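Local coordinates for monothiol glutaredoxin-S14, chloroplastic (Arabidopsis thaliana, PDB 3IPZ), which is a chloroplast CGFS glutaredoxin that binds a bridging [2Fe-2S] cluster as a homodimer or with BOLA1 and may donate it to other proteins, at residues 91-95 / 96-100. Sequence-based numbering, arbitrary orientation.
Sequences LEAFK and TGELQ
T96 closes the last regular turn of helix 87-96 on E92. T96 N donates a hydrogen bond to E92 O at 2.8 Å. The T96 side chain lies over the same turn. CB rests on E92 O, and T96 CG2 lies 3.8 Å from A93 O.

G97 ends the helix. Its phi of 99° is positive, a value at which a CB would jam against the carbonyl oxygen of T96. G97 N makes two weak hydrogen bonds, one to A93 O and one to F94 O. The same glycine is the N-cap of helix 98-108, and the chain turns sharply here.

E98 begins the new helix. E98 CB stands 4.0 Å from A93 CB, while the rest of the side chain runs on extended.

L99 joins the two helices through backbone and side chain. L99 N donates to A93 O at 2.8 Å. The bond is nearly straight, at 168°, but the donor sits well above the carbonyl plane. A93 O thus accepts a short, nearly straight bond from L99 N and a weak one from G97 N. L99 CB packs on A93 CB. Further out, L99 CD1 meets F94 CB at 4.0 Å.

Q100 bends at chi2 and brings its amide back beside F94. The amide lies obliquely beside the phenyl ring, with 13° between the two planes.

The whole is a tight corner, with a glycine turn, between the two C-terminal helices of the thioredoxin-like glutaredoxin domain. F94 and L99 both pack on I42 of helix 34-45 and on L46 just beyond it, and Q100 also touches L46. A93 and E98 meet F84 of strand 82-85, an outermost strand of the sheet.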
ATOM      1  N   LEU A  91      -1.290  11.427  -0.297  1.00 36.20           N
ATOM      2  CA  LEU A  91      -1.647  12.626   0.448  1.00 34.89           C
ATOM      3  C   LEU A  91      -2.432  13.568  -0.457  1.00 39.53           C
ATOM      4  O   LEU A  91      -3.457  14.122  -0.062  1.00 48.62           O
ATOM      5  CB  LEU A  91      -0.384  13.332   0.941  1.00 38.68           C
ATOM      6  CG  LEU A  91      -0.444  14.103   2.265  1.00 46.86           C
ATOM      7  CD1 LEU A  91       0.514  15.279   2.165  1.00 46.05           C
ATOM      8  CD2 LEU A  91      -1.847  14.616   2.561  1.00 51.37           C
ATOM      9  N   GLU A  92      -1.943  13.740  -1.682  1.00 35.54           N
ATOM     10  CA  GLU A  92      -2.595  14.619  -2.641  1.00 38.86           C
ATOM     11  C   GLU A  92      -3.988  14.121  -3.021  1.00 39.09           C
ATOM     12  O   GLU A  92      -4.939  14.895  -3.058  1.00 39.96           O
ATOM     13  CB  GLU A  92      -1.721  14.749  -3.892  1.00 38.54           C
ATOM     14  CG  GLU A  92      -2.314  15.594  -5.012  1.00 41.85           C
ATOM     15  CD  GLU A  92      -2.432  17.069  -4.663  1.00 45.53           C
ATOM     16  OE1 GLU A  92      -1.805  17.513  -3.676  1.00 47.99           O
ATOM     17  OE2 GLU A  92      -3.144  17.785  -5.399  1.00 59.19           O
ATOM     18  N   ALA A  93      -4.106  12.830  -3.309  1.00 33.21           N
ATOM     19  CA  ALA A  93      -5.386  12.257  -3.686  1.00 27.71           C
ATOM     20  C   ALA A  93      -6.346  12.362  -2.510  1.00 38.20           C
ATOM     21  O   ALA A  93      -7.563  12.305  -2.677  1.00 34.08           O
ATOM     22  CB  ALA A  93      -5.215  10.814  -4.096  1.00 29.42           C
ATOM     23  N   PHE A  94      -5.785  12.503  -1.312  1.00 38.50           N
ATOM     24  CA  PHE A  94      -6.598  12.645  -0.115  1.00 39.05           C
ATOM     25  C   PHE A  94      -7.195  14.056  -0.082  1.00 46.97           C
ATOM     26  O   PHE A  94      -8.401  14.223   0.080  1.00 45.13           O
ATOM     27  CB  PHE A  94      -5.752  12.414   1.133  1.00 39.59           C
ATOM     28  CG  PHE A  94      -6.480  12.703   2.410  1.00 37.97           C
ATOM     29  CD1 PHE A  94      -7.644  12.014   2.729  1.00 36.07           C
ATOM     30  CD2 PHE A  94      -6.005  13.664   3.293  1.00 41.04           C
ATOM     31  CE1 PHE A  94      -8.327  12.279   3.919  1.00 43.62           C
ATOM     32  CE2 PHE A  94      -6.682  13.940   4.487  1.00 51.13           C
ATOM     33  CZ  PHE A  94      -7.844  13.244   4.799  1.00 45.20           C
ATOM     34  N   LYS A  95      -6.337  15.063  -0.234  1.00 41.81           N
ATOM     35  CA  LYS A  95      -6.765  16.462  -0.248  1.00 45.12           C
ATOM     36  C   LYS A  95      -7.746  16.702  -1.391  1.00 44.28           C
ATOM     37  O   LYS A  95      -8.705  17.461  -1.278  1.00 48.48           O
ATOM     38  CB  LYS A  95      -5.565  17.384  -0.461  1.00 39.62           C
ATOM     39  CG  LYS A  95      -4.510  17.339   0.627  1.00 50.99           C
ATOM     40  CD  LYS A  95      -3.347  18.253   0.252  1.00 52.59           C
ATOM     41  CE  LYS A  95      -2.207  18.183   1.260  1.00 65.70           C
ATOM     42  NZ  LYS A  95      -1.002  18.911   0.757  1.00 66.30           N
ATOM     43  N   THR A  96      -7.486  16.026  -2.492  1.00 42.19           N
ATOM     44  CA  THR A  96      -8.271  16.139  -3.701  1.00 38.20           C
ATOM     45  C   THR A  96      -9.620  15.421  -3.689  1.00 49.74           C
ATOM     46  O   THR A  96     -10.562  15.844  -4.369  1.00 50.72           O
ATOM     47  CB  THR A  96      -7.406  15.631  -4.857  1.00 43.92           C
ATOM     48  OG1 THR A  96      -6.993  16.742  -5.659  1.00 49.75           O
ATOM     49  CG2 THR A  96      -8.117  14.598  -5.672  1.00 30.62           C
ATOM     50  N   GLY A  97      -9.715  14.336  -2.925  1.00 45.46           N
ATOM     51  CA  GLY A  97     -10.949  13.572  -2.877  1.00 36.23           C
ATOM     52  C   GLY A  97     -10.868  12.350  -3.783  1.00 42.71           C
ATOM     53  O   GLY A  97     -11.736  11.466  -3.733  1.00 40.59           O
ATOM     54  N   GLU A  98      -9.824  12.300  -4.615  1.00 37.75           N
ATOM     55  CA  GLU A  98      -9.592  11.179  -5.539  1.00 43.57           C
ATOM     56  C   GLU A  98      -9.323   9.858  -4.783  1.00 38.08           C
ATOM     57  O   GLU A  98      -9.682   8.774  -5.242  1.00 37.02           O
ATOM     58  CB  GLU A  98      -8.409  11.505  -6.450  1.00 41.11           C
ATOM     59  CG  GLU A  98      -8.044  10.412  -7.450  1.00 64.72           C
ATOM     60  CD  GLU A  98      -6.778  10.739  -8.241  1.00 68.85           C
ATOM     61  OE1 GLU A  98      -6.665  11.884  -8.733  1.00 81.33           O
ATOM     62  OE2 GLU A  98      -5.903   9.855  -8.381  1.00 62.57           O
ATOM     63  N   LEU A  99      -8.684   9.962  -3.625  1.00 32.78           N
ATOM     64  CA  LEU A  99      -8.390   8.798  -2.804  1.00 39.61           C
ATOM     65  C   LEU A  99      -9.720   8.140  -2.405  1.00 32.97           C
ATOM     66  O   LEU A  99      -9.896   6.934  -2.536  1.00 39.05           O
ATOM     67  CB  LEU A  99      -7.639   9.233  -1.539  1.00 28.78           C
ATOM     68  CG  LEU A  99      -6.699   8.234  -0.855  1.00 40.35           C
ATOM     69  CD1 LEU A  99      -6.652   8.571   0.608  1.00 31.24           C
ATOM     70  CD2 LEU A  99      -7.154   6.807  -1.045  1.00 31.01           C
ATOM     71  N   GLN A 100     -10.655   8.949  -1.919  1.00 42.42           N
ATOM     72  CA  GLN A 100     -11.958   8.449  -1.502  1.00 47.65           C
ATOM     73  C   GLN A 100     -12.716   7.826  -2.666  1.00 46.80           C
ATOM     74  O   GLN A 100     -13.307   6.749  -2.533  1.00 44.29           O
ATOM     75  CB  GLN A 100     -12.776   9.572  -0.868  1.00 46.95           C
ATOM     76  CG  GLN A 100     -12.135  10.141   0.388  1.00 49.11           C
ATOM     77  CD  GLN A 100     -11.091  11.234   0.122  1.00 61.47           C
ATOM     78  OE1 GLN A 100     -10.336  11.191  -0.857  1.00 47.32           O
ATOM     79  NE2 GLN A 100     -11.037  12.210   1.018  1.00 52.27           N
TER